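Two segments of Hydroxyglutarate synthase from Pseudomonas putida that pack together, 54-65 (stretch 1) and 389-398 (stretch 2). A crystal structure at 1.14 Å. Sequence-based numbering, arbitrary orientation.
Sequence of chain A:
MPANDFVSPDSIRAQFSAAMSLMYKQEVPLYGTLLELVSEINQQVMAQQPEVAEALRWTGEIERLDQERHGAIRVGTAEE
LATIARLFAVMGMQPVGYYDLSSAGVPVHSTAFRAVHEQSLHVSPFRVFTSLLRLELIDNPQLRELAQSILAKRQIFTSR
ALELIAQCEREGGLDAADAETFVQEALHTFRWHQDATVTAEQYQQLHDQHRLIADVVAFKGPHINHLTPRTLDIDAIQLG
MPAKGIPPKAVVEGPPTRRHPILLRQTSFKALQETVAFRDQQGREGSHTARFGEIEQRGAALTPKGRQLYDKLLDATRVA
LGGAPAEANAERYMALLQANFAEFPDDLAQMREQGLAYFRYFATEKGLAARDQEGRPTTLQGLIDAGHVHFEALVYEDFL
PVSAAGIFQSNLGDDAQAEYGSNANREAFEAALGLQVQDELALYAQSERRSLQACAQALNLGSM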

ATOM      1  N   GLU A  54       4.276  -9.589 -20.776  1.00 13.23           N
ATOM      2  CA  GLU A  54       3.832 -10.966 -20.577  1.00 13.37           C
ATOM      3  C   GLU A  54       3.588 -11.259 -19.111  1.00 12.13           C
ATOM      4  O   GLU A  54       2.602 -11.906 -18.779  1.00 12.57           O
ATOM      5  CB  GLU A  54       4.872 -11.925 -21.134  1.00 15.88           C
ATOM      6  CG  GLU A  54       4.573 -12.321 -22.594  1.00 18.79           C
ATOM      7  CD  GLU A  54       3.181 -12.972 -22.793  1.00 20.04           C
ATOM      8  OE1 GLU A  54       2.992 -14.170 -22.437  1.00 23.42           O
ATOM      9  OE2 GLU A  54       2.250 -12.286 -23.274  1.00 22.82           O
ATOM     10  N   ALA A  55       4.484 -10.827 -18.221  1.00 12.31           N
ATOM     11  CA  ALA A  55       4.302 -11.063 -16.800  1.00 12.39           C
ATOM     12  C   ALA A  55       2.956 -10.530 -16.332  1.00 12.12           C
ATOM     13  O   ALA A  55       2.216 -11.205 -15.599  1.00 13.25           O
ATOM     14  CB  ALA A  55       5.461 -10.472 -16.003  1.00 13.34           C
ATOM     15  N   LEU A  56       2.639  -9.295 -16.742  1.00 11.61           N
ATOM     16  CA  LEU A  56       1.399  -8.688 -16.302  1.00 12.54           C
ATOM     17  C   LEU A  56       0.180  -9.350 -16.924  1.00 11.62           C
ATOM     18  O   LEU A  56      -0.908  -9.365 -16.319  1.00 13.09           O
ATOM     19  CB  LEU A  56       1.431  -7.187 -16.618  1.00 13.56           C
ATOM     20  CG  LEU A  56       2.529  -6.380 -15.963  1.00 14.38           C
ATOM     21  CD1 LEU A  56       2.672  -5.041 -16.617  1.00 16.34           C
ATOM     22  CD2 LEU A  56       2.262  -6.193 -14.461  1.00 17.50           C
ATOM     23  N   ARG A  57       0.317  -9.925 -18.116  1.00 12.06           N
ATOM     24  CA  ARG A  57      -0.763 -10.700 -18.702  1.00 12.93           C
ATOM     25  C   ARG A  57      -0.989 -12.012 -17.944  1.00 12.11           C
ATOM     26  O   ARG A  57      -2.120 -12.317 -17.580  1.00 13.85           O
ATOM     27  CB  ARG A  57      -0.453 -11.003 -20.175  1.00 14.54           C
ATOM     28  CG  ARG A  57      -1.541 -11.763 -20.860  1.00 18.28           C
ATOM     29  CD  ARG A  57      -1.201 -12.267 -22.249  1.00 21.78           C
ATOM     30  NE  ARG A  57      -0.178 -13.298 -22.280  1.00 22.77           N
ATOM     31  CZ  ARG A  57      -0.384 -14.581 -22.008  1.00 26.90           C
ATOM     32  NH1 ARG A  57      -1.588 -15.044 -21.653  1.00 29.72           N
ATOM     33  NH2 ARG A  57       0.637 -15.406 -22.092  1.00 26.12           N
ATOM     34  N   TRP A  58       0.082 -12.755 -17.650  1.00 11.02           N
ATOM     35  CA  TRP A  58      -0.067 -14.025 -16.944  1.00 11.42           C
ATOM     36  C   TRP A  58      -0.831 -13.823 -15.658  1.00 11.31           C
ATOM     37  O   TRP A  58      -1.683 -14.639 -15.297  1.00 12.52           O
ATOM     38  CB  TRP A  58       1.283 -14.669 -16.625  1.00 11.47           C
ATOM     39  CG  TRP A  58       1.907 -15.360 -17.778  1.00 11.33           C
ATOM     40  CD1 TRP A  58       3.004 -14.982 -18.470  1.00 12.17           C
ATOM     41  CD2 TRP A  58       1.473 -16.598 -18.378  1.00 11.45           C
ATOM     42  NE1 TRP A  58       3.303 -15.881 -19.486  1.00 13.18           N
ATOM     43  CE2 TRP A  58       2.353 -16.870 -19.441  1.00 12.51           C
ATOM     44  CE3 TRP A  58       0.428 -17.483 -18.121  1.00 12.59           C
ATOM     45  CZ2 TRP A  58       2.216 -18.013 -20.247  1.00 14.17           C
ATOM     46  CZ3 TRP A  58       0.294 -18.605 -18.913  1.00 13.99           C
ATOM     47  CH2 TRP A  58       1.168 -18.843 -19.950  1.00 14.93           C
ATOM     48  N   THR A  59      -0.453 -12.812 -14.880  1.00 10.55           N
ATOM     49  CA  THR A  59      -0.989 -12.667 -13.535  1.00 11.34           C
ATOM     50  C   THR A  59      -2.299 -11.903 -13.497  1.00 11.87           C
ATOM     51  O   THR A  59      -2.912 -11.809 -12.438  1.00 14.58           O
ATOM     52  CB  THR A  59       0.012 -11.930 -12.660  1.00 11.76           C
ATOM     53  OG1 THR A  59       0.156 -10.617 -13.177  1.00 12.48           O
ATOM     54  CG2 THR A  59       1.357 -12.632 -12.568  1.00 12.48           C
ATOM     55  N   GLY A  60      -2.704 -11.343 -14.621  1.00 12.15           N
ATOM     56  CA  GLY A  60      -3.864 -10.509 -14.702  1.00 14.01           C
ATOM     57  C   GLY A  60      -3.660  -9.101 -14.214  1.00 12.86           C
ATOM     58  O   GLY A  60      -4.596  -8.286 -14.316  1.00 15.29           O
ATOM     59  N   GLU A  61      -2.471  -8.758 -13.718  1.00 12.12           N
ATOM     60  CA  GLU A  61      -2.256  -7.412 -13.237  1.00 12.24           C
ATOM     61  C   GLU A  61      -2.413  -6.362 -14.327  1.00 11.78           C
ATOM     62  O   GLU A  61      -2.682  -5.185 -14.009  1.00 12.56           O
ATOM     63  CB  GLU A  61      -0.848  -7.287 -12.647  1.00 12.19           C
ATOM     64  CG  GLU A  61      -0.653  -8.015 -11.343  1.00 13.03           C
ATOM     65  CD  GLU A  61       0.826  -8.019 -11.010  1.00 12.43           C
ATOM     66  OE1 GLU A  61       1.316  -6.974 -10.518  1.00 13.58           O
ATOM     67  OE2 GLU A  61       1.472  -9.059 -11.287  1.00 12.90           O
ATOM     68  N   ILE A  62      -2.262  -6.746 -15.610  1.00 12.89           N
ATOM     69  CA  ILE A  62      -2.465  -5.772 -16.681  1.00 14.80           C
ATOM     70  C   ILE A  62      -3.836  -5.121 -16.571  1.00 13.71           C
ATOM     71  O   ILE A  62      -4.001  -3.949 -16.893  1.00 16.20           O
ATOM     72  CB  ILE A  62      -2.219  -6.447 -18.047  1.00 17.23           C
ATOM     73  CG1 ILE A  62      -2.050  -5.420 -19.169  1.00 22.19           C
ATOM     74  CG2 ILE A  62      -3.310  -7.482 -18.342  1.00 19.45           C
ATOM     75  CD1 ILE A  62      -1.394  -6.020 -20.415  1.00 26.65           C
ATOM     76  N   GLU A  63      -4.839  -5.852 -16.111  1.00 14.47           N
ATOM     77  CA  GLU A  63      -6.183  -5.294 -16.027  1.00 15.20           C
ATOM     78  C   GLU A  63      -6.403  -4.402 -14.816  1.00 14.99           C
ATOM     79  O   GLU A  63      -7.321  -3.588 -14.835  1.00 22.14           O
ATOM     80  CB  GLU A  63      -7.195  -6.439 -16.055  1.00 19.34           C
ATOM     81  CG  GLU A  63      -7.054  -7.299 -17.328  1.00 24.16           C
ATOM     82  CD  GLU A  63      -8.052  -8.430 -17.447  1.00 35.16           C
ATOM     83  OE1 GLU A  63      -8.728  -8.757 -16.452  1.00 41.42           O
ATOM     84  OE2 GLU A  63      -8.150  -8.998 -18.555  1.00 39.41           O
ATOM     85  N   ARG A  64      -5.606  -4.528 -13.776  1.00 12.02           N
ATOM     86  CA  ARG A  64      -5.784  -3.737 -12.549  1.00 12.02           C
ATOM     87  C   ARG A  64      -4.842  -2.537 -12.495  1.00 11.84           C
ATOM     88  O   ARG A  64      -5.033  -1.632 -11.680  1.00 12.55           O
ATOM     89  CB  ARG A  64      -5.604  -4.616 -11.291  1.00 12.81           C
ATOM     90  CG  ARG A  64      -4.181  -4.763 -10.854  1.00 12.08           C
ATOM     91  CD  ARG A  64      -3.964  -5.816  -9.732  1.00 12.12           C
ATOM     92  NE  ARG A  64      -2.819  -5.463  -8.942  1.00 11.08           N
ATOM     93  CZ  ARG A  64      -2.430  -6.042  -7.815  1.00 10.60           C
ATOM     94  NH1 ARG A  64      -2.967  -7.165  -7.418  1.00 10.89           N
ATOM     95  NH2 ARG A  64      -1.506  -5.468  -7.068  1.00 11.55           N
ATOM     96  N   LEU A  65      -3.803  -2.529 -13.333  1.00 11.57           N
ATOM     97  CA  LEU A  65      -2.692  -1.599 -13.157  1.00 11.16           C
ATOM     98  C   LEU A  65      -3.120  -0.138 -13.265  1.00 11.95           C
ATOM     99  O   LEU A  65      -2.662   0.705 -12.492  1.00 11.88           O
ATOM    100  CB  LEU A  65      -1.657  -1.907 -14.233  1.00 11.94           C
ATOM    101  CG  LEU A  65      -0.485  -0.934 -14.317  1.00 12.27           C
ATOM    102  CD1 LEU A  65       0.329  -0.897 -13.058  1.00 13.29           C
ATOM    103  CD2 LEU A  65       0.354  -1.294 -15.535  1.00 13.73           C
TER
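Stretch 2 389-398: VHFEALVYED

Segments far apart in sequence can combine polar links and ring packing in one contact, and this pair from hydroxyglutarate synthase is a compact example. The strongest link is the salt bridge between Arg64 and Glu397, both buried. Arg64 NH1 donates to Glu397 OE2 at 2.9 Å, and Arg64 NH2 reaches Glu397 OE1 at 3.1 Å, with a weak additional bond from Arg64 NH2 to Glu397 OE2 at 3.2 Å. The carboxylate meets the guanidinium at its edge, near its plane, where the N-H groups point.

Next comes a water-mediated link. Water 1 donates to Glu61 OE2 (2.8 Å) and to Ala393 O (2.9 Å) and accepts from Val395 N (2.9 Å), so a single water joins the carboxylate to two backbone groups of stretch 2. Thr59 OG1 also donates to Glu61 OE2, at 2.8 Å.

The backbone course sets the frame for these contacts. Stretch 2 is extended, a strand over 389-393 that continues as loop; it crosses helix 54-59 at -103°, nearly perpendicular, with axes 8.7 Å apart at closest approach. Beyond the helix, Gly60 takes positive phi, and the chain resumes as a weakly bonded helix at about 61-64. Ala55 lies across from Glu392 (CA to CA, 6.3 Å), Glu61 across from Val395 (CA to CA, 8.7 Å).

Alternation in the strand turns His390 and Glu392 toward the helix and Val389 and Phe391 away. The His390 ring makes an offset stack on the five-membered ring of Trp58, centroids 3.8 Å apart and planes at 15°, while His390 CB lies over the six-membered ring. His390 NE2 donates to Glu392 OE2 at 2.7 Å, tying the stacked ring to Glu392, which lies on the same side of the strand. Glu392 OE1 lies 3.5 Å from Ala55 CB, and Glu392 CB packs 3.9 Å from Thr59 CG2. Farther along, Val395 CG1 sits 3.7 Å from Arg64 NH2.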

ATOM      1  N   VAL A 389       4.145 -25.289 -17.789  1.00  9.55           N
ATOM      2  CA  VAL A 389       3.825 -24.429 -16.652  1.00  9.25           C
ATOM      3  C   VAL A 389       4.719 -23.201 -16.755  1.00  9.51           C
ATOM      4  O   VAL A 389       5.915 -23.338 -17.003  1.00 11.10           O
ATOM      5  CB  VAL A 389       4.082 -25.166 -15.334  1.00  9.36           C
ATOM      6  CG1 VAL A 389       3.927 -24.228 -14.104  1.00 10.79           C
ATOM      7  CG2 VAL A 389       3.110 -26.313 -15.200  1.00 10.56           C
ATOM      8  N   HIS A 390       4.145 -22.029 -16.540  1.00  9.40           N
ATOM      9  CA  HIS A 390       4.889 -20.779 -16.495  1.00  9.67           C
ATOM     10  C   HIS A 390       4.702 -20.154 -15.110  1.00  9.51           C
ATOM     11  O   HIS A 390       3.629 -20.250 -14.546  1.00 11.80           O
ATOM     12  CB  HIS A 390       4.284 -19.825 -17.550  1.00 11.16           C
ATOM     13  CG  HIS A 390       4.997 -18.532 -17.651  1.00 11.91           C
ATOM     14  ND1 HIS A 390       6.126 -18.374 -18.409  1.00 14.60           N
ATOM     15  CD2 HIS A 390       4.786 -17.357 -17.027  1.00 12.19           C
ATOM     16  CE1 HIS A 390       6.558 -17.123 -18.290  1.00 14.59           C
ATOM     17  NE2 HIS A 390       5.781 -16.497 -17.421  1.00 13.00           N
ATOM     18  N   PHE A 391       5.747 -19.539 -14.574  1.00  9.55           N
ATOM     19  CA  PHE A 391       5.663 -18.870 -13.294  1.00  9.73           C
ATOM     20  C   PHE A 391       6.054 -17.405 -13.380  1.00  9.70           C
ATOM     21  O   PHE A 391       6.894 -17.006 -14.197  1.00 11.04           O
ATOM     22  CB  PHE A 391       6.461 -19.609 -12.207  1.00 11.63           C
ATOM     23  CG  PHE A 391       7.951 -19.641 -12.422  1.00 11.32           C
ATOM     24  CD1 PHE A 391       8.790 -18.665 -11.902  1.00 17.08           C
ATOM     25  CD2 PHE A 391       8.543 -20.656 -13.101  1.00 14.84           C
ATOM     26  CE1 PHE A 391      10.174 -18.765 -12.084  1.00 17.72           C
ATOM     27  CE2 PHE A 391       9.917 -20.713 -13.300  1.00 16.69           C
ATOM     28  CZ  PHE A 391      10.715 -19.760 -12.784  1.00 16.69           C
ATOM     29  N   GLU A 392       5.436 -16.612 -12.520  1.00  8.79           N
ATOM     30  CA  GLU A 392       5.801 -15.215 -12.324  1.00  9.07           C
ATOM     31  C   GLU A 392       5.761 -14.923 -10.844  1.00  9.08           C
ATOM     32  O   GLU A 392       5.009 -15.565 -10.105  1.00  9.54           O
ATOM     33  CB  GLU A 392       4.873 -14.239 -13.041  1.00 11.35           C
ATOM     34  CG  GLU A 392       4.866 -14.290 -14.584  1.00 12.06           C
ATOM     35  CD  GLU A 392       6.164 -13.829 -15.256  1.00 11.28           C
ATOM     36  OE1 GLU A 392       7.036 -13.226 -14.599  1.00 12.33           O
ATOM     37  OE2 GLU A 392       6.256 -14.057 -16.493  1.00 14.12           O
ATOM     38  N   ALA A 393       6.528 -13.930 -10.405  1.00  9.40           N
ATOM     39  CA  ALA A 393       6.442 -13.559  -9.009  1.00  9.96           C
ATOM     40  C   ALA A 393       5.056 -13.034  -8.657  1.00  9.98           C
ATOM     41  O   ALA A 393       4.375 -12.396  -9.459  1.00 10.19           O
ATOM     42  CB  ALA A 393       7.488 -12.505  -8.671  1.00 12.28           C
ATOM     43  N   LEU A 394       4.665 -13.301  -7.418  1.00  9.13           N
ATOM     44  CA  LEU A 394       3.447 -12.767  -6.829  1.00  8.96           C
ATOM     45  C   LEU A 394       3.690 -11.341  -6.386  1.00  8.70           C
ATOM     46  O   LEU A 394       4.596 -11.116  -5.585  1.00 10.15           O
ATOM     47  CB  LEU A 394       3.082 -13.630  -5.634  1.00  9.23           C
ATOM     48  CG  LEU A 394       1.815 -13.208  -4.883  1.00  9.78           C
ATOM     49  CD1 LEU A 394       0.597 -13.253  -5.729  1.00 11.77           C
ATOM     50  CD2 LEU A 394       1.684 -14.066  -3.619  1.00 14.11           C
ATOM     51  N   VAL A 395       2.876 -10.402  -6.857  1.00  8.73           N
ATOM     52  CA  VAL A 395       3.091  -8.987  -6.550  1.00  9.28           C
ATOM     53  C   VAL A 395       2.866  -8.701  -5.081  1.00  9.05           C
ATOM     54  O   VAL A 395       1.909  -9.177  -4.461  1.00  9.43           O
ATOM     55  CB  VAL A 395       2.261  -8.103  -7.485  1.00  9.62           C
ATOM     56  CG1 VAL A 395       0.729  -8.354  -7.348  1.00 11.01           C
ATOM     57  CG2 VAL A 395       2.588  -6.610  -7.288  1.00 10.75           C
ATOM     58  N   TYR A 396       3.726  -7.844  -4.548  1.00  8.61           N
ATOM     59  CA  TYR A 396       3.647  -7.386  -3.163  1.00  9.41           C
ATOM     60  C   TYR A 396       2.538  -6.371  -3.019  1.00  9.15           C
ATOM     61  O   TYR A 396       2.486  -5.385  -3.769  1.00 10.05           O
ATOM     62  CB  TYR A 396       4.998  -6.762  -2.833  1.00  9.85           C
ATOM     63  CG  TYR A 396       5.168  -6.412  -1.357  1.00  9.50           C
ATOM     64  CD1 TYR A 396       5.067  -7.405  -0.396  1.00 10.36           C
ATOM     65  CD2 TYR A 396       5.460  -5.128  -0.945  1.00 10.21           C
ATOM     66  CE1 TYR A 396       5.268  -7.137   0.961  1.00 11.37           C
ATOM     67  CE2 TYR A 396       5.680  -4.840   0.390  1.00 10.75           C
ATOM     68  CZ  TYR A 396       5.554  -5.866   1.344  1.00 10.82           C
ATOM     69  OH  TYR A 396       5.755  -5.681   2.689  1.00 12.56           O
ATOM     70  N   GLU A 397       1.673  -6.591  -2.037  1.00  9.39           N
ATOM     71  CA  GLU A 397       0.497  -5.783  -1.779  1.00  9.06           C
ATOM     72  C   GLU A 397       0.622  -4.895  -0.564  1.00  9.07           C
ATOM     73  O   GLU A 397      -0.293  -4.087  -0.304  1.00 11.10           O
ATOM     74  CB  GLU A 397      -0.736  -6.707  -1.536  1.00 10.14           C
ATOM     75  CG  GLU A 397      -0.989  -7.656  -2.661  1.00 10.49           C
ATOM     76  CD  GLU A 397      -1.560  -7.054  -3.939  1.00 11.17           C
ATOM     77  OE1 GLU A 397      -1.784  -5.819  -4.010  1.00 15.24           O
ATOM     78  OE2 GLU A 397      -1.756  -7.842  -4.917  1.00 12.41           O
ATOM     79  N   ASP A 398       1.719  -5.011   0.185  1.00  9.61           N
ATOM     80  CA  ASP A 398       1.894  -4.336   1.485  1.00  9.92           C
ATOM     81  C   ASP A 398       2.933  -3.218   1.360  1.00  9.96           C
ATOM     82  O   ASP A 398       3.060  -2.607   0.295  1.00 10.07           O
ATOM     83  CB  ASP A 398       2.148  -5.412   2.522  1.00 11.29           C
ATOM     84  CG  ASP A 398       0.958  -6.340   2.617  1.00 10.80           C
ATOM     85  OD1 ASP A 398      -0.091  -5.860   3.073  1.00 11.68           O
ATOM     86  OD2 ASP A 398       1.060  -7.504   2.168  1.00 11.65           O
TER
HETATM   87  O   HOH W   1       1.812 -11.129  -9.473  1.00 11.35           O